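Local coordinates for thiamine-binding periplasmic protein (Escherichia coli, PDB 2QRY) that binds thiamine, thiamine phosphate and thiamine diphosphate with high affinity as the periplasmic solute-binding component of an ABC transporter that imports thiamine, at residues 23-28 with 78-83; 121-126 with 267-272. All coordinates share one frame; numbering follows the deposited sequence.

Interaction 1 (23-28 with 78-83)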
ATOM      1  N   PRO A  23     -10.214  26.997   8.294  1.00 34.52           N
ATOM      2  CA  PRO A  23     -11.085  25.822   8.384  1.00 35.46           C
ATOM      3  C   PRO A  23     -10.195  24.577   8.334  1.00 36.57           C
ATOM      4  O   PRO A  23      -9.167  24.575   7.654  1.00 38.10           O
ATOM      5  CB  PRO A  23     -11.975  25.959   7.153  1.00 34.66           C
ATOM      6  CG  PRO A  23     -11.082  26.664   6.172  1.00 34.05           C
ATOM      7  CD  PRO A  23     -10.431  27.720   7.029  1.00 34.70           C
ATOM      8  N   VAL A  24     -10.580  23.527   9.051  1.00 37.58           N
ATOM      9  CA  VAL A  24      -9.789  22.298   9.095  1.00 36.06           C
ATOM     10  C   VAL A  24     -10.265  21.210   8.134  1.00 35.27           C
ATOM     11  O   VAL A  24     -11.463  21.035   7.907  1.00 36.67           O
ATOM     12  CB  VAL A  24      -9.786  21.698  10.517  1.00 36.76           C
ATOM     13  CG1 VAL A  24      -8.823  20.519  10.585  1.00 38.85           C
ATOM     14  CG2 VAL A  24      -9.405  22.757  11.531  1.00 35.93           C
ATOM     15  N   LEU A  25      -9.312  20.482   7.566  1.00 32.71           N
ATOM     16  CA  LEU A  25      -9.621  19.384   6.659  1.00 30.71           C
ATOM     17  C   LEU A  25      -8.900  18.172   7.252  1.00 29.13           C
ATOM     18  O   LEU A  25      -7.675  18.050   7.169  1.00 28.35           O
ATOM     19  CB  LEU A  25      -9.116  19.705   5.247  1.00 31.00           C
ATOM     20  CG  LEU A  25      -9.697  18.970   4.026  1.00 31.06           C
ATOM     21  CD1 LEU A  25      -8.970  17.675   3.780  1.00 32.39           C
ATOM     22  CD2 LEU A  25     -11.177  18.741   4.227  1.00 29.74           C
ATOM     23  N   THR A  26      -9.672  17.292   7.878  1.00 27.77           N
ATOM     24  CA  THR A  26      -9.134  16.101   8.526  1.00 27.14           C
ATOM     25  C   THR A  26      -8.950  14.941   7.560  1.00 26.32           C
ATOM     26  O   THR A  26      -9.906  14.483   6.940  1.00 27.14           O
ATOM     27  CB  THR A  26     -10.056  15.666   9.683  1.00 28.27           C
ATOM     28  OG1 THR A  26     -10.114  16.720  10.651  1.00 28.23           O
ATOM     29  CG2 THR A  26      -9.534  14.403  10.353  1.00 27.32           C
ATOM     30  N   VAL A  27      -7.716  14.465   7.443  1.00 25.55           N
ATOM     31  CA  VAL A  27      -7.414  13.364   6.537  1.00 24.89           C
ATOM     32  C   VAL A  27      -6.832  12.121   7.227  1.00 24.76           C
ATOM     33  O   VAL A  27      -5.675  12.129   7.652  1.00 23.53           O
ATOM     34  CB  VAL A  27      -6.413  13.815   5.447  1.00 26.72           C
ATOM     35  CG1 VAL A  27      -6.145  12.665   4.476  1.00 23.08           C
ATOM     36  CG2 VAL A  27      -6.959  15.040   4.706  1.00 24.98           C
ATOM     37  N   TYR A  28      -7.635  11.061   7.327  1.00 22.45           N
ATOM     38  CA  TYR A  28      -7.181   9.806   7.923  1.00 22.16           C
ATOM     39  C   TYR A  28      -6.188   9.123   6.976  1.00 21.99           C
ATOM     40  O   TYR A  28      -6.422   9.051   5.771  1.00 21.88           O
ATOM     41  CB  TYR A  28      -8.354   8.848   8.148  1.00 21.32           C
ATOM     42  CG  TYR A  28      -9.227   9.138   9.346  1.00 23.44           C
ATOM     43  CD1 TYR A  28      -8.981  10.230  10.180  1.00 24.43           C
ATOM     44  CD2 TYR A  28     -10.297   8.305   9.654  1.00 24.02           C
ATOM     45  CE1 TYR A  28      -9.783  10.479  11.292  1.00 25.57           C
ATOM     46  CE2 TYR A  28     -11.100   8.539  10.759  1.00 25.64           C
ATOM     47  CZ  TYR A  28     -10.840   9.625  11.574  1.00 26.99           C
ATOM     48  OH  TYR A  28     -11.639   9.851  12.670  1.00 30.25           O
ATOM     49  N   LYS A  78     -14.740  11.899  12.344  1.00 28.96           N
ATOM     50  CA  LYS A  78     -14.305  13.275  12.213  1.00 31.00           C
ATOM     51  C   LYS A  78     -13.483  13.476  10.949  1.00 29.45           C
ATOM     52  O   LYS A  78     -12.998  14.575  10.676  1.00 30.37           O
ATOM     53  CB  LYS A  78     -13.531  13.718  13.463  1.00 34.00           C
ATOM     54  CG  LYS A  78     -12.361  12.842  13.879  1.00 39.05           C
ATOM     55  CD  LYS A  78     -11.902  13.215  15.291  1.00 40.73           C
ATOM     56  CE  LYS A  78     -10.595  12.529  15.691  1.00 42.43           C
ATOM     57  NZ  LYS A  78      -9.391  13.126  15.030  1.00 44.98           N
ATOM     58  N   ALA A  79     -13.361  12.414  10.160  1.00 26.87           N
ATOM     59  CA  ALA A  79     -12.601  12.472   8.919  1.00 26.35           C
ATOM     60  C   ALA A  79     -13.388  13.069   7.754  1.00 25.60           C
ATOM     61  O   ALA A  79     -14.588  12.842   7.610  1.00 25.98           O
ATOM     62  CB  ALA A  79     -12.113  11.085   8.542  1.00 24.08           C
ATOM     63  N   ASP A  80     -12.683  13.832   6.928  1.00 26.07           N
ATOM     64  CA  ASP A  80     -13.251  14.454   5.737  1.00 26.27           C
ATOM     65  C   ASP A  80     -12.779  13.616   4.550  1.00 25.66           C
ATOM     66  O   ASP A  80     -13.487  13.452   3.558  1.00 26.08           O
ATOM     67  CB  ASP A  80     -12.736  15.889   5.588  1.00 26.66           C
ATOM     68  CG  ASP A  80     -13.190  16.797   6.720  1.00 27.71           C
ATOM     69  OD1 ASP A  80     -14.420  16.945   6.900  1.00 30.21           O
ATOM     70  OD2 ASP A  80     -12.326  17.368   7.419  1.00 26.33           O
ATOM     71  N   VAL A  81     -11.570  13.082   4.672  1.00 25.11           N
ATOM     72  CA  VAL A  81     -10.983  12.253   3.626  1.00 25.02           C
ATOM     73  C   VAL A  81     -10.198  11.087   4.231  1.00 24.95           C
ATOM     74  O   VAL A  81      -9.547  11.237   5.265  1.00 26.16           O
ATOM     75  CB  VAL A  81      -9.993  13.062   2.742  1.00 24.33           C
ATOM     76  CG1 VAL A  81      -9.407  12.167   1.665  1.00 23.84           C
ATOM     77  CG2 VAL A  81     -10.691  14.245   2.113  1.00 23.31           C
ATOM     78  N   VAL A  82     -10.275   9.925   3.591  1.00 24.27           N
ATOM     79  CA  VAL A  82      -9.516   8.764   4.035  1.00 23.76           C
ATOM     80  C   VAL A  82      -8.478   8.504   2.953  1.00 22.44           C
ATOM     81  O   VAL A  82      -8.830   8.102   1.845  1.00 22.51           O
ATOM     82  CB  VAL A  82     -10.395   7.504   4.177  1.00 22.71           C
ATOM     83  CG1 VAL A  82      -9.510   6.295   4.449  1.00 19.79           C
ATOM     84  CG2 VAL A  82     -11.402   7.692   5.307  1.00 23.09           C
ATOM     85  N   LEU A  83      -7.209   8.747   3.268  1.00 20.57           N
ATOM     86  CA  LEU A  83      -6.123   8.537   2.312  1.00 19.86           C
ATOM     87  C   LEU A  83      -5.309   7.287   2.674  1.00 19.28           C
ATOM     88  O   LEU A  83      -4.768   7.190   3.768  1.00 20.01           O
ATOM     89  CB  LEU A  83      -5.213   9.765   2.287  1.00 18.58           C
ATOM     90  CG  LEU A  83      -4.036   9.787   1.304  1.00 19.27           C
ATOM     91  CD1 LEU A  83      -3.749  11.234   0.883  1.00 15.73           C
ATOM     92  CD2 LEU A  83      -2.808   9.134   1.932  1.00 15.38           C
TER
HETATM   93  O   HOH W   1     -12.675  19.143   9.321  1.00 37.51           O

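Interaction 2 (121-126 with 267-272)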
ATOM      1  N   VAL A 121      -9.999   8.132  -5.793  1.00 30.62           N
ATOM      2  CA  VAL A 121      -8.962   8.719  -6.629  1.00 30.49           C
ATOM      3  C   VAL A 121      -7.569   8.167  -6.309  1.00 30.87           C
ATOM      4  O   VAL A 121      -7.107   8.229  -5.168  1.00 30.81           O
ATOM      5  CB  VAL A 121      -8.919  10.255  -6.443  1.00 28.91           C
ATOM      6  CG1 VAL A 121      -7.979  10.880  -7.461  1.00 28.71           C
ATOM      7  CG2 VAL A 121     -10.316  10.836  -6.568  1.00 30.68           C
ATOM      8  N   PRO A 122      -6.881   7.618  -7.319  1.00 30.02           N
ATOM      9  CA  PRO A 122      -5.541   7.076  -7.083  1.00 28.79           C
ATOM     10  C   PRO A 122      -4.536   8.200  -6.867  1.00 28.42           C
ATOM     11  O   PRO A 122      -4.703   9.297  -7.402  1.00 28.14           O
ATOM     12  CB  PRO A 122      -5.238   6.315  -8.373  1.00 28.65           C
ATOM     13  CG  PRO A 122      -6.574   5.961  -8.896  1.00 30.70           C
ATOM     14  CD  PRO A 122      -7.388   7.204  -8.637  1.00 29.63           C
ATOM     15  N   PHE A 123      -3.496   7.929  -6.082  1.00 27.40           N
ATOM     16  CA  PHE A 123      -2.453   8.917  -5.856  1.00 25.87           C
ATOM     17  C   PHE A 123      -1.067   8.312  -6.080  1.00 25.48           C
ATOM     18  O   PHE A 123      -0.077   9.035  -6.180  1.00 26.74           O
ATOM     19  CB  PHE A 123      -2.592   9.577  -4.470  1.00 27.26           C
ATOM     20  CG  PHE A 123      -2.392   8.651  -3.297  1.00 26.55           C
ATOM     21  CD1 PHE A 123      -1.113   8.316  -2.863  1.00 26.00           C
ATOM     22  CD2 PHE A 123      -3.486   8.193  -2.565  1.00 26.06           C
ATOM     23  CE1 PHE A 123      -0.929   7.552  -1.718  1.00 25.98           C
ATOM     24  CE2 PHE A 123      -3.311   7.428  -1.418  1.00 23.11           C
ATOM     25  CZ  PHE A 123      -2.034   7.109  -0.994  1.00 24.67           C
ATOM     26  N   ASP A 124      -1.005   6.984  -6.170  1.00 22.06           N
ATOM     27  CA  ASP A 124       0.240   6.271  -6.465  1.00 20.51           C
ATOM     28  C   ASP A 124       0.011   4.771  -6.623  1.00 18.62           C
ATOM     29  O   ASP A 124      -1.063   4.264  -6.306  1.00 17.29           O
ATOM     30  CB  ASP A 124       1.346   6.539  -5.419  1.00 20.69           C
ATOM     31  CG  ASP A 124       1.058   5.935  -4.053  1.00 23.29           C
ATOM     32  OD1 ASP A 124       0.369   4.892  -3.957  1.00 23.47           O
ATOM     33  OD2 ASP A 124       1.557   6.507  -3.060  1.00 23.95           O
ATOM     34  N   TYR A 125       1.007   4.068  -7.150  1.00 18.52           N
ATOM     35  CA  TYR A 125       0.876   2.628  -7.335  1.00 19.60           C
ATOM     36  C   TYR A 125       2.221   1.932  -7.200  1.00 18.59           C
ATOM     37  O   TYR A 125       3.269   2.570  -7.253  1.00 20.44           O
ATOM     38  CB  TYR A 125       0.245   2.316  -8.701  1.00 18.75           C
ATOM     39  CG  TYR A 125       1.137   2.588  -9.897  1.00 22.08           C
ATOM     40  CD1 TYR A 125       1.932   1.579 -10.442  1.00 21.55           C
ATOM     41  CD2 TYR A 125       1.185   3.855 -10.483  1.00 22.36           C
ATOM     42  CE1 TYR A 125       2.752   1.820 -11.541  1.00 24.84           C
ATOM     43  CE2 TYR A 125       2.005   4.109 -11.586  1.00 24.68           C
ATOM     44  CZ  TYR A 125       2.784   3.085 -12.110  1.00 26.37           C
ATOM     45  OH  TYR A 125       3.585   3.320 -13.206  1.00 28.99           O
ATOM     46  N   GLY A 126       2.182   0.621  -7.007  1.00 17.51           N
ATOM     47  CA  GLY A 126       3.411  -0.130  -6.860  1.00 18.31           C
ATOM     48  C   GLY A 126       3.175  -1.621  -6.944  1.00 19.28           C
ATOM     49  O   GLY A 126       2.074  -2.074  -7.269  1.00 20.34           O
ATOM     50  N   GLN A 267      -8.545  16.757  -5.854  1.00 38.60           N
ATOM     51  CA  GLN A 267      -8.106  17.198  -7.176  1.00 38.85           C
ATOM     52  C   GLN A 267      -6.630  17.560  -7.114  1.00 37.89           C
ATOM     53  O   GLN A 267      -5.850  17.199  -7.990  1.00 37.48           O
ATOM     54  CB  GLN A 267      -8.911  18.420  -7.631  1.00 40.78           C
ATOM     55  CG  GLN A 267      -8.592  18.906  -9.047  1.00 41.78           C
ATOM     56  CD  GLN A 267      -9.050  17.935 -10.125  1.00 43.13           C
ATOM     57  OE1 GLN A 267     -10.233  17.593 -10.213  1.00 42.37           O
ATOM     58  NE2 GLN A 267      -8.112  17.490 -10.958  1.00 44.26           N
ATOM     59  N   PHE A 268      -6.264  18.282  -6.062  1.00 37.73           N
ATOM     60  CA  PHE A 268      -4.891  18.712  -5.846  1.00 38.84           C
ATOM     61  C   PHE A 268      -3.972  17.514  -5.644  1.00 40.11           C
ATOM     62  O   PHE A 268      -2.763  17.585  -5.871  1.00 39.77           O
ATOM     63  CB  PHE A 268      -4.850  19.643  -4.628  1.00 37.92           C
ATOM     64  CG  PHE A 268      -3.509  19.731  -3.969  1.00 38.10           C
ATOM     65  CD1 PHE A 268      -3.176  18.869  -2.927  1.00 38.61           C
ATOM     66  CD2 PHE A 268      -2.572  20.666  -4.391  1.00 37.61           C
ATOM     67  CE1 PHE A 268      -1.926  18.939  -2.314  1.00 38.03           C
ATOM     68  CE2 PHE A 268      -1.317  20.746  -3.786  1.00 37.11           C
ATOM     69  CZ  PHE A 268      -0.995  19.881  -2.746  1.00 37.47           C
HETATM   70  N   MSE A 269      -4.563  16.405  -5.228  1.00 41.61           N
HETATM   71  CA  MSE A 269      -3.815  15.187  -4.980  1.00 42.67           C
HETATM   72  C   MSE A 269      -3.235  14.607  -6.270  1.00 42.38           C
HETATM   73  O   MSE A 269      -2.072  14.207  -6.307  1.00 41.91           O
HETATM   74  CB  MSE A 269      -4.727  14.172  -4.295  1.00 43.78           C
HETATM   75  CG  MSE A 269      -4.022  12.953  -3.764  1.00 45.99           C
HETATM   76 SE   MSE A 269      -5.231  11.913  -2.686  1.00 48.78          SE
HETATM   77  CE  MSE A 269      -6.334  11.167  -4.091  1.00 45.25           C
ATOM     78  N   VAL A 270      -4.040  14.567  -7.326  1.00 41.41           N
ATOM     79  CA  VAL A 270      -3.578  14.039  -8.602  1.00 41.07           C
ATOM     80  C   VAL A 270      -2.798  15.081  -9.402  1.00 41.38           C
ATOM     81  O   VAL A 270      -2.535  14.889 -10.593  1.00 41.70           O
ATOM     82  CB  VAL A 270      -4.753  13.550  -9.461  1.00 40.78           C
ATOM     83  CG1 VAL A 270      -5.498  12.458  -8.734  1.00 40.98           C
ATOM     84  CG2 VAL A 270      -5.679  14.710  -9.782  1.00 41.38           C
ATOM     85  N   SER A 271      -2.424  16.179  -8.749  1.00 40.50           N
ATOM     86  CA  SER A 271      -1.680  17.234  -9.422  1.00 40.28           C
ATOM     87  C   SER A 271      -0.201  17.138  -9.070  1.00 40.24           C
ATOM     88  O   SER A 271       0.179  16.397  -8.168  1.00 41.79           O
ATOM     89  CB  SER A 271      -2.211  18.606  -9.011  1.00 40.33           C
ATOM     90  OG  SER A 271      -1.688  18.998  -7.758  1.00 41.77           O
ATOM     91  N   PRO A 272       0.653  17.896  -9.781  1.00 39.20           N
ATOM     92  CA  PRO A 272       2.102  17.915  -9.566  1.00 38.19           C
ATOM     93  C   PRO A 272       2.574  18.296  -8.165  1.00 37.79           C
ATOM     94  O   PRO A 272       3.496  17.680  -7.631  1.00 37.14           O
ATOM     95  CB  PRO A 272       2.591  18.904 -10.622  1.00 38.71           C
ATOM     96  CG  PRO A 272       1.623  18.682 -11.742  1.00 39.48           C
ATOM     97  CD  PRO A 272       0.303  18.638 -11.006  1.00 39.35           C
TER

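Interaction 1 (23-28 with 78-83)
Tyr28 lies with one ring face against Ala79, whose CB sits almost exactly over the ring centre, a CH-pi contact 3.3 Å from CB to the Tyr28 centroid and 3° off the normal. Followed outward, Tyr28 CB is near Val82 CG2 and Val81 O, the six ring carbons are nearly equidistant from Ala79 CB, and OH reaches Lys78 CG at 3.3 Å while hydrogen-bonding Glu73. With CG anti to its own carbonyl carbon (chi1 -78°), the ring is carried back alongside the loop leading into the second strand. The backbones pair as parallel strands: Tyr28 N donates to Val81 O (2.8 Å), and Leu83 N to Tyr28 O (2.6 Å). Two residues earlier, Thr26 O takes two donors, Asp80 N at 2.9 Å and Val81 N at 3.1 Å. Asp80 turns its carboxylate onto the first strand, where OD2 accepts Thr26 N through its anti lone pair at 2.7 Å; a water donates to both OD2 and Val24 O, and Ser256 holds OD1. OD2 thus accepts a strand N-H just before the first bridge, Val27 with Val81, where a main-chain carbonyl would otherwise be expected. On the face bearing Val27 and Val81, Val27 CG1 meets Leu83 CB at 3.8 Å. Separately, Leu25 CD2 rests on Asp80 CB. Strand 54-59, helix 63-73 and strand 81-86 form a beta-alpha-beta crossover, as in periplasmic solute-binding proteins, with strand 24-29 between its two strands and parallel to both within a mixed sheet; helix 259-269 packs on Leu25, Val81 and Leu83, helix 63-73 on Tyr28 and Val82.

Interaction 2 (121-126 with 267-272)
The Phe123 ring meets Met269, a selenomethionine, obliquely: SE is 5.1 Å from the ring centroid and 54° off its normal, a Met-aromatic contact in which SE comes nearest, among the ring atoms, to CD2. Leu83 and Phe274 also touch the Phe123 side chain. Its CG, set between the backbone N and the carbonyl carbon (chi1 65°), takes the ring away from the helix end and leaves CB to pack on Met269 CG, at 3.7 Å. The Met269 chain runs extended through its first two torsions and then bends at the third (chi3 73°), which turns CE toward Val121. There CE touches Val121 CB at 3.6 Å and lies 3.2 Å from Val121 O, the two side chains sliding past each other in opposite directions. Val270 CG1 lies against Val121 CG1, at a modelled 3.2 Å that is probably too short to take literally, the side chains at about a right angle. The same CG1 is 3.5 Å from Pro122 O. No hydrogen bond joins the segments; apolar side chains, all buried, pack on one another and on the carbonyl oxygens of Val121 and Pro122. Behind them, Val270 is the first residue to leave helical geometry, and Ser271, at the N-cap position of helix 272-275, donates from OG to Phe268 O at 2.6 Å. This is helix-on-sheet packing in a periplasmic binding protein, the C-terminal end of helix 259-269 covering strand 121-133, with the Phe123 side chain about 7 Å from the bound thiamin phosphate.

How the interactions relate
Interactions 1 and 2 lie with their centres about 16 Å apart and come in series along the chain, the first closing before the second opens. Both reach the same mixed sheet: strand 81-86 and strand 121-133 each pair antiparallel with strand 243-252, which runs between them. Helix 259-269 packs across both strands. The two interactions meet directly through Leu83, whose CD2 touches Phe123 CZ at 3.6 Å and whose CD1 packs on Met269 SE at 3.9 Å. One apolar core therefore runs from the parallel strands near the N-terminus to strand 121-133, with Leu83 and Phe123 both within about 9 Å of the bound thiamin phosphate.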